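Local coordinates for TubZ (Clostridium botulinum C phage, PDB 4XCQ), which belongs to the tubulin/FtsZ family of nucleotide-binding proteins and binds guanosine-5'-diphosphate in a Rossmann-like domain, at residues V95-G100 with V126-K131; Y162-N167 with E234-E239. One frame throughout, in Å; residues are numbered along the deposited sequence.

Contact 1. Residues V95-G100 with V126-K131; sequences VATMAG and VGVLPK. With GDP (guanosine-5'-diphosphate), chain B.
Val95 and Val126 lie side by side, CG1 against CG1 at 4.0 Å, as neighbours on two parallel strands of a Rossmann-like sheet. Val128 follows on the same face, and its CB packs 4.0 Å from Thr97 CG2. Beta-branched residues favour the extended backbone of a strand, and here their methyls pack between neighbours on one face. Thr97 adds a hydroxyl: with chi1 at 57°, OG1 sits between its own N and carbonyl carbon and reaches the diphosphate, 2.6 Å from GDP O2A, with O5' as a second possible acceptor for its one proton. Its methyl CG2 rests against the base at N9 and C4, and Val128 CG1 against N2 and N3. On the opposite face, that of Ala96, Met98 bends at chi3 (68°) and runs alongside Leu129, SD to CD2 3.8 Å, with SD 3.9 Å from C of Gly127, which has no side chain. Beyond the strand ends, Ala99 CB meets Pro130 CB at 3.7 Å. Backbone bonds run from Ala96 N to Val126 O (2.9 Å, straight), weakly from Val128 N to Ala96 O, and from Met98 N to Val128 O. Val128 O also takes a proton from a water that accepts from Ala99 N and reaches the ribose O4' weakly. Backbone bonds and apolar side chains thus join the strands, whose ends offer methyls to the base and polar groups to phosphate and ribose.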
loop_
_atom_site.group_PDB
_atom_site.type_symbol
_atom_site.label_atom_id
_atom_site.label_comp_id
_atom_site.label_asym_id
_atom_site.label_seq_id
_atom_site.Cartn_x
_atom_site.Cartn_y
_atom_site.Cartn_z
ATOM N N VAL A 95 2.845 -2.407 5.489
ATOM C CA VAL A 95 2.831 -3.129 4.216
ATOM C C VAL A 95 2.675 -4.627 4.444
ATOM O O VAL A 95 3.488 -5.262 5.124
ATOM C CB VAL A 95 4.106 -2.876 3.395
ATOM C CG1 VAL A 95 3.943 -3.449 2.003
ATOM C CG2 VAL A 95 4.408 -1.390 3.321
ATOM N N ALA A 96 1.619 -5.193 3.879
ATOM C CA ALA A 96 1.353 -6.606 4.077
ATOM C C ALA A 96 0.565 -7.219 2.924
ATOM O O ALA A 96 -0.333 -6.588 2.359
ATOM C CB ALA A 96 0.607 -6.813 5.385
ATOM N N THR A 97 0.922 -8.451 2.579
ATOM C CA THR A 97 0.093 -9.267 1.712
ATOM C C THR A 97 -1.101 -9.753 2.525
ATOM O O THR A 97 -1.022 -9.885 3.747
ATOM C CB THR A 97 0.869 -10.454 1.131
ATOM O OG1 THR A 97 1.403 -11.250 2.198
ATOM C CG2 THR A 97 2.009 -9.958 0.240
ATOM N N MET A 98 -2.215 -10.007 1.855
ATOM C CA MET A 98 -3.456 -10.233 2.572
ATOM C C MET A 98 -3.851 -11.713 2.594
ATOM O O MET A 98 -4.654 -12.136 3.427
ATOM C CB MET A 98 -4.560 -9.359 1.961
ATOM C CG MET A 98 -4.224 -7.864 2.027
ATOM S SD MET A 98 -5.285 -6.762 1.061
ATOM C CE MET A 98 -6.823 -6.915 1.959
ATOM N N ALA A 99 -3.261 -12.501 1.703
ATOM C CA ALA A 99 -3.549 -13.934 1.648
ATOM C C ALA A 99 -2.618 -14.748 2.552
ATOM O O ALA A 99 -2.820 -15.950 2.735
ATOM C CB ALA A 99 -3.454 -14.435 0.214
ATOM N N GLY A 100 -1.607 -14.097 3.116
ATOM C CA GLY A 100 -0.642 -14.770 3.967
ATOM C C GLY A 100 -1.139 -15.039 5.378
ATOM O O GLY A 100 -2.328 -14.904 5.665
ATOM N N VAL A 126 -0.604 -0.516 2.962
ATOM C CA VAL A 126 -0.388 -1.075 1.634
ATOM C C VAL A 126 -0.696 -2.569 1.682
ATOM O O VAL A 126 0.019 -3.339 2.326
ATOM C CB VAL A 126 1.055 -0.850 1.132
ATOM C CG1 VAL A 126 1.264 -1.533 -0.210
ATOM C CG2 VAL A 126 1.358 0.633 1.023
ATOM N N GLY A 127 -1.775 -2.967 1.014
ATOM C CA GLY A 127 -2.211 -4.349 1.014
ATOM C C GLY A 127 -2.173 -4.978 -0.365
ATOM O O GLY A 127 -2.316 -4.291 -1.379
ATOM N N VAL A 128 -1.978 -6.290 -0.406
ATOM C CA VAL A 128 -1.885 -6.990 -1.678
ATOM C C VAL A 128 -2.940 -8.087 -1.787
ATOM O O VAL A 128 -2.946 -9.044 -1.009
ATOM C CB VAL A 128 -0.488 -7.610 -1.884
ATOM C CG1 VAL A 128 -0.350 -8.121 -3.301
ATOM C CG2 VAL A 128 0.598 -6.593 -1.581
ATOM N N LEU A 129 -3.842 -7.927 -2.749
ATOM C CA LEU A 129 -4.867 -8.922 -3.013
ATOM C C LEU A 129 -4.254 -10.107 -3.757
ATOM O O LEU A 129 -3.451 -9.921 -4.670
ATOM C CB LEU A 129 -6.011 -8.308 -3.823
ATOM C CG LEU A 129 -6.707 -7.088 -3.206
ATOM C CD1 LEU A 129 -7.629 -6.430 -4.215
ATOM C CD2 LEU A 129 -7.487 -7.474 -1.960
ATOM N N PRO A 130 -4.625 -11.335 -3.359
ATOM C CA PRO A 130 -4.132 -12.562 -3.998
ATOM C C PRO A 130 -4.620 -12.702 -5.433
ATOM O O PRO A 130 -5.588 -12.039 -5.806
ATOM C CB PRO A 130 -4.724 -13.671 -3.126
ATOM C CG PRO A 130 -5.966 -13.058 -2.551
ATOM C CD PRO A 130 -5.593 -11.627 -2.287
ATOM N N LYS A 131 -3.961 -13.551 -6.219
ATOM C CA LYS A 131 -4.462 -13.905 -7.545
ATOM C C LYS A 131 -5.785 -14.643 -7.387
ATOM O O LYS A 131 -6.039 -15.251 -6.347
ATOM C CB LYS A 131 -3.456 -14.775 -8.307
ATOM C CG LYS A 131 -2.192 -14.058 -8.765
ATOM C CD LYS A 131 -1.252 -15.038 -9.463
ATOM C CE LYS A 131 0.053 -14.386 -9.909
ATOM N NZ LYS A 131 -0.140 -13.430 -11.030
HETATM P PB GDP B . 2.958 -14.063 5.188
HETATM O O1B GDP B . 2.334 -12.685 5.249
HETATM O O2B GDP B . 2.364 -14.937 6.273
HETATM O O3B GDP B . 4.456 -13.972 5.373
HETATM O O3A GDP B . 2.628 -14.733 3.774
HETATM P PA GDP B . 3.097 -14.096 2.378
HETATM O O1A GDP B . 4.130 -14.949 1.684
HETATM O O2A GDP B . 3.578 -12.670 2.533
HETATM O "O5'" GDP B . 1.688 -14.139 1.616
HETATM C "C5'" GDP B . 1.394 -15.136 0.651
HETATM C "C4'" GDP B . 0.349 -14.520 -0.257
HETATM O "O4'" GDP B . 0.731 -13.159 -0.475
HETATM C "C3'" GDP B . 0.330 -15.214 -1.600
HETATM O "O3'" GDP B . -0.952 -15.817 -1.761
HETATM C "C2'" GDP B . 0.549 -14.123 -2.630
HETATM O "O2'" GDP B . -0.701 -13.823 -3.256
HETATM C "C1'" GDP B . 0.990 -12.895 -1.855
HETATM N N9 GDP B . 2.444 -12.593 -1.957
HETATM C C8 GDP B . 3.418 -13.266 -1.311
HETATM N N7 GDP B . 4.643 -12.749 -1.572
HETATM C C5 GDP B . 4.461 -11.701 -2.397
HETATM C C6 GDP B . 5.340 -10.709 -3.058
HETATM O O6 GDP B . 6.579 -10.746 -2.886
HETATM N N1 GDP B . 4.770 -9.782 -3.841
HETATM C C2 GDP B . 3.437 -9.730 -4.038
HETATM N N2 GDP B . 2.943 -8.758 -4.846
HETATM N N3 GDP B . 2.573 -10.609 -3.463
HETATM C C4 GDP B . 3.013 -11.596 -2.646
HETATM O O HOH W 1 -2.221 -11.716 -0.946
#

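Contact 2. Residues Y162-N167 with E234-E239; sequences YLLDNN and ESIFAE. With GDP (guanosine-5'-diphosphate), chain B.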
loop_
_atom_site.group_PDB
_atom_site.type_symbol
_atom_site.label_atom_id
_atom_site.label_comp_id
_atom_site.label_asym_id
_atom_site.label_seq_id
_atom_site.Cartn_x
_atom_site.Cartn_y
_atom_site.Cartn_z
ATOM N N TYR A 162 -3.310 1.924 0.089
ATOM C CA TYR A 162 -2.740 1.571 -1.207
ATOM C C TYR A 162 -3.062 0.109 -1.503
ATOM O O TYR A 162 -2.435 -0.805 -0.954
ATOM C CB TYR A 162 -1.231 1.818 -1.218
ATOM C CG TYR A 162 -0.869 3.264 -0.973
ATOM C CD1 TYR A 162 -0.640 4.130 -2.032
ATOM C CD2 TYR A 162 -0.778 3.770 0.320
ATOM C CE1 TYR A 162 -0.322 5.461 -1.812
ATOM C CE2 TYR A 162 -0.459 5.095 0.552
ATOM C CZ TYR A 162 -0.233 5.937 -0.519
ATOM O OH TYR A 162 0.086 7.258 -0.298
ATOM N N LEU A 163 -4.057 -0.111 -2.357
ATOM C CA LEU A 163 -4.576 -1.457 -2.580
ATOM C C LEU A 163 -4.058 -2.060 -3.884
ATOM O O LEU A 163 -4.389 -1.590 -4.975
ATOM C CB LEU A 163 -6.109 -1.450 -2.574
ATOM C CG LEU A 163 -6.783 -2.822 -2.416
ATOM C CD1 LEU A 163 -6.321 -3.530 -1.140
ATOM C CD2 LEU A 163 -8.307 -2.704 -2.454
ATOM N N LEU A 164 -3.251 -3.111 -3.755
ATOM C CA LEU A 164 -2.595 -3.734 -4.900
ATOM C C LEU A 164 -3.231 -5.069 -5.269
ATOM O O LEU A 164 -3.732 -5.792 -4.403
ATOM C CB LEU A 164 -1.106 -3.931 -4.614
ATOM C CG LEU A 164 -0.294 -2.694 -4.228
ATOM C CD1 LEU A 164 1.136 -3.093 -3.848
ATOM C CD2 LEU A 164 -0.296 -1.669 -5.357
ATOM N N ASP A 165 -3.189 -5.399 -6.559
ATOM C CA ASP A 165 -3.838 -6.604 -7.074
ATOM C C ASP A 165 -2.866 -7.503 -7.839
ATOM O O ASP A 165 -2.444 -7.173 -8.954
ATOM C CB ASP A 165 -5.012 -6.220 -7.981
ATOM C CG ASP A 165 -5.917 -7.400 -8.309
ATOM O OD1 ASP A 165 -5.583 -8.550 -7.945
ATOM O OD2 ASP A 165 -6.964 -7.171 -8.952
ATOM N N ASN A 166 -2.545 -8.654 -7.250
ATOM C CA ASN A 166 -1.645 -9.622 -7.872
ATOM C C ASN A 166 -2.208 -10.237 -9.150
ATOM O O ASN A 166 -1.493 -10.916 -9.886
ATOM C CB ASN A 166 -1.296 -10.733 -6.872
ATOM C CG ASN A 166 -0.136 -10.358 -5.980
ATOM O OD1 ASN A 166 0.433 -9.268 -6.109
ATOM N ND2 ASN A 166 0.215 -11.245 -5.056
ATOM N N ASN A 167 -3.490 -10.005 -9.414
ATOM C CA ASN A 167 -4.088 -10.424 -10.677
ATOM C C ASN A 167 -3.634 -9.555 -11.844
ATOM O O ASN A 167 -3.722 -9.966 -13.001
ATOM C CB ASN A 167 -5.614 -10.399 -10.591
ATOM C CG ASN A 167 -6.166 -11.502 -9.716
ATOM O OD1 ASN A 167 -6.331 -12.639 -10.159
ATOM N ND2 ASN A 167 -6.464 -11.170 -8.465
ATOM N N GLU A 234 -3.932 -1.196 -17.020
ATOM C CA GLU A 234 -2.761 -1.977 -16.657
ATOM C C GLU A 234 -2.303 -1.729 -15.226
ATOM O O GLU A 234 -1.294 -2.290 -14.796
ATOM C CB GLU A 234 -1.610 -1.674 -17.615
ATOM C CG GLU A 234 -1.854 -2.097 -19.058
ATOM C CD GLU A 234 -0.737 -1.657 -19.984
ATOM O OE1 GLU A 234 -0.028 -0.684 -19.645
ATOM O OE2 GLU A 234 -0.560 -2.289 -21.043
ATOM N N SER A 235 -3.034 -0.889 -14.497
ATOM C CA SER A 235 -2.618 -0.480 -13.154
ATOM C C SER A 235 -2.478 -1.666 -12.194
ATOM O O SER A 235 -3.340 -2.540 -12.138
ATOM C CB SER A 235 -3.605 0.538 -12.574
ATOM O OG SER A 235 -3.177 1.004 -11.302
ATOM N N ILE A 236 -1.388 -1.682 -11.436
ATOM C CA ILE A 236 -1.198 -2.704 -10.422
ATOM C C ILE A 236 -2.189 -2.520 -9.268
ATOM O O ILE A 236 -2.435 -3.454 -8.502
ATOM C CB ILE A 236 0.234 -2.693 -9.865
ATOM C CG1 ILE A 236 0.529 -1.349 -9.198
ATOM C CG2 ILE A 236 1.237 -2.983 -10.972
ATOM C CD1 ILE A 236 1.875 -1.284 -8.537
ATOM N N PHE A 237 -2.760 -1.322 -9.148
ATOM C CA PHE A 237 -3.703 -1.040 -8.068
ATOM C C PHE A 237 -5.041 -1.705 -8.327
ATOM O O PHE A 237 -5.414 -1.926 -9.477
ATOM C CB PHE A 237 -3.886 0.473 -7.881
ATOM C CG PHE A 237 -2.696 1.145 -7.249
ATOM C CD1 PHE A 237 -2.604 1.259 -5.873
ATOM C CD2 PHE A 237 -1.661 1.644 -8.031
ATOM C CE1 PHE A 237 -1.504 1.862 -5.284
ATOM C CE2 PHE A 237 -0.558 2.248 -7.449
ATOM C CZ PHE A 237 -0.481 2.359 -6.073
ATOM N N ALA A 238 -5.753 -2.047 -7.258
ATOM C CA ALA A 238 -7.078 -2.648 -7.394
ATOM C C ALA A 238 -8.044 -1.653 -8.033
ATOM O O ALA A 238 -8.041 -0.466 -7.700
ATOM C CB ALA A 238 -7.605 -3.116 -6.040
ATOM N N GLU A 239 -8.872 -2.149 -8.948
ATOM C CA GLU A 239 -9.771 -1.296 -9.712
ATOM C C GLU A 239 -10.790 -0.574 -8.828
ATOM O O GLU A 239 -11.363 -1.164 -7.913
ATOM C CB GLU A 239 -10.493 -2.125 -10.779
ATOM C CG GLU A 239 -11.554 -1.363 -11.561
ATOM C CD GLU A 239 -12.127 -2.177 -12.702
ATOM O OE1 GLU A 239 -13.351 -2.098 -12.940
ATOM O OE2 GLU A 239 -11.348 -2.891 -13.368
HETATM P PB GDP B . 2.958 -14.063 5.188
HETATM O O1B GDP B . 2.334 -12.685 5.249
HETATM O O2B GDP B . 2.364 -14.937 6.273
HETATM O O3B GDP B . 4.456 -13.972 5.373
HETATM O O3A GDP B . 2.628 -14.733 3.774
HETATM P PA GDP B . 3.097 -14.096 2.378
HETATM O O1A GDP B . 4.130 -14.949 1.684
HETATM O O2A GDP B . 3.578 -12.670 2.533
HETATM O "O5'" GDP B . 1.688 -14.139 1.616
HETATM C "C5'" GDP B . 1.394 -15.136 0.651
HETATM C "C4'" GDP B . 0.349 -14.520 -0.257
HETATM O "O4'" GDP B . 0.731 -13.159 -0.475
HETATM C "C3'" GDP B . 0.330 -15.214 -1.600
HETATM O "O3'" GDP B . -0.952 -15.817 -1.761
HETATM C "C2'" GDP B . 0.549 -14.123 -2.630
HETATM O "O2'" GDP B . -0.701 -13.823 -3.256
HETATM C "C1'" GDP B . 0.990 -12.895 -1.855
HETATM N N9 GDP B . 2.444 -12.593 -1.957
HETATM C C8 GDP B . 3.418 -13.266 -1.311
HETATM N N7 GDP B . 4.643 -12.749 -1.572
HETATM C C5 GDP B . 4.461 -11.701 -2.397
HETATM C C6 GDP B . 5.340 -10.709 -3.058
HETATM O O6 GDP B . 6.579 -10.746 -2.886
HETATM N N1 GDP B . 4.770 -9.782 -3.841
HETATM C C2 GDP B . 3.437 -9.730 -4.038
HETATM N N2 GDP B . 2.943 -8.758 -4.846
HETATM N N3 GDP B . 2.573 -10.609 -3.463
HETATM C C4 GDP B . 3.013 -11.596 -2.646
HETATM O O HOH W 2 -8.423 -5.266 -9.656
#
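A single beta bridge, Leu164 to Phe237, joins the C-terminal end of strand 160-165 in the Rossmann-like sheet to the loop that follows helix 224-234. Two backbone bonds flank it: Ala238 N to Leu163 O at 2.7 Å, and Asp165 N to Ile236 O at 2.9 Å, the latter nearly straight on to the carbonyl. Leucine suits position 164 because its branched end can lie on an aromatic ring. Its CD2 stands over one face of Phe237, 3.9 Å from the centroid and 18° off the normal, a CH-pi contact, while also touching Ile236 CD1. Phe237 CE1 then comes to the edge of the Tyr162 ring at CD1. On the other side of the strand, small Ala238 fits its CB against Leu163 CD2. Ser235 OG accepts from Phe237 N in an ST turn, which shapes the loop just ahead of the bridge. Past the strand, Asn166 pairs with the guanine: its amide offers ND2 to N3 and takes N2 on OD1. Asp165, with CG anti to its N (chi1 -167°), holds the following turn: OD1 accepts Asn167 N from above the carboxylate plane, an Asx turn, and Asn167 ND2 on its syn lone pair at 2.8 Å.

In the fold
Contacts 1 and 2 follow one another along the chain, the first closing before the second opens, and their centres are about 10 Å apart near the middle of one large mixed sheet. Strands 91-97, 122-129 and 160-165 are consecutive in that sheet, and the loop 234-239 is joined to the last of them by a single bridge. Contact 1 closes the beta-alpha-beta unit built on helix 102-117. Contact 2 ties the nucleotide-binding part of the chain to a loop of its C-terminal part. Both touch GDP, and probable backbone hydrogen bonds, Leu129 N to Leu164 O and Leu164 N to Gly127 O, join them, connecting the strands beside the nucleotide to that loop.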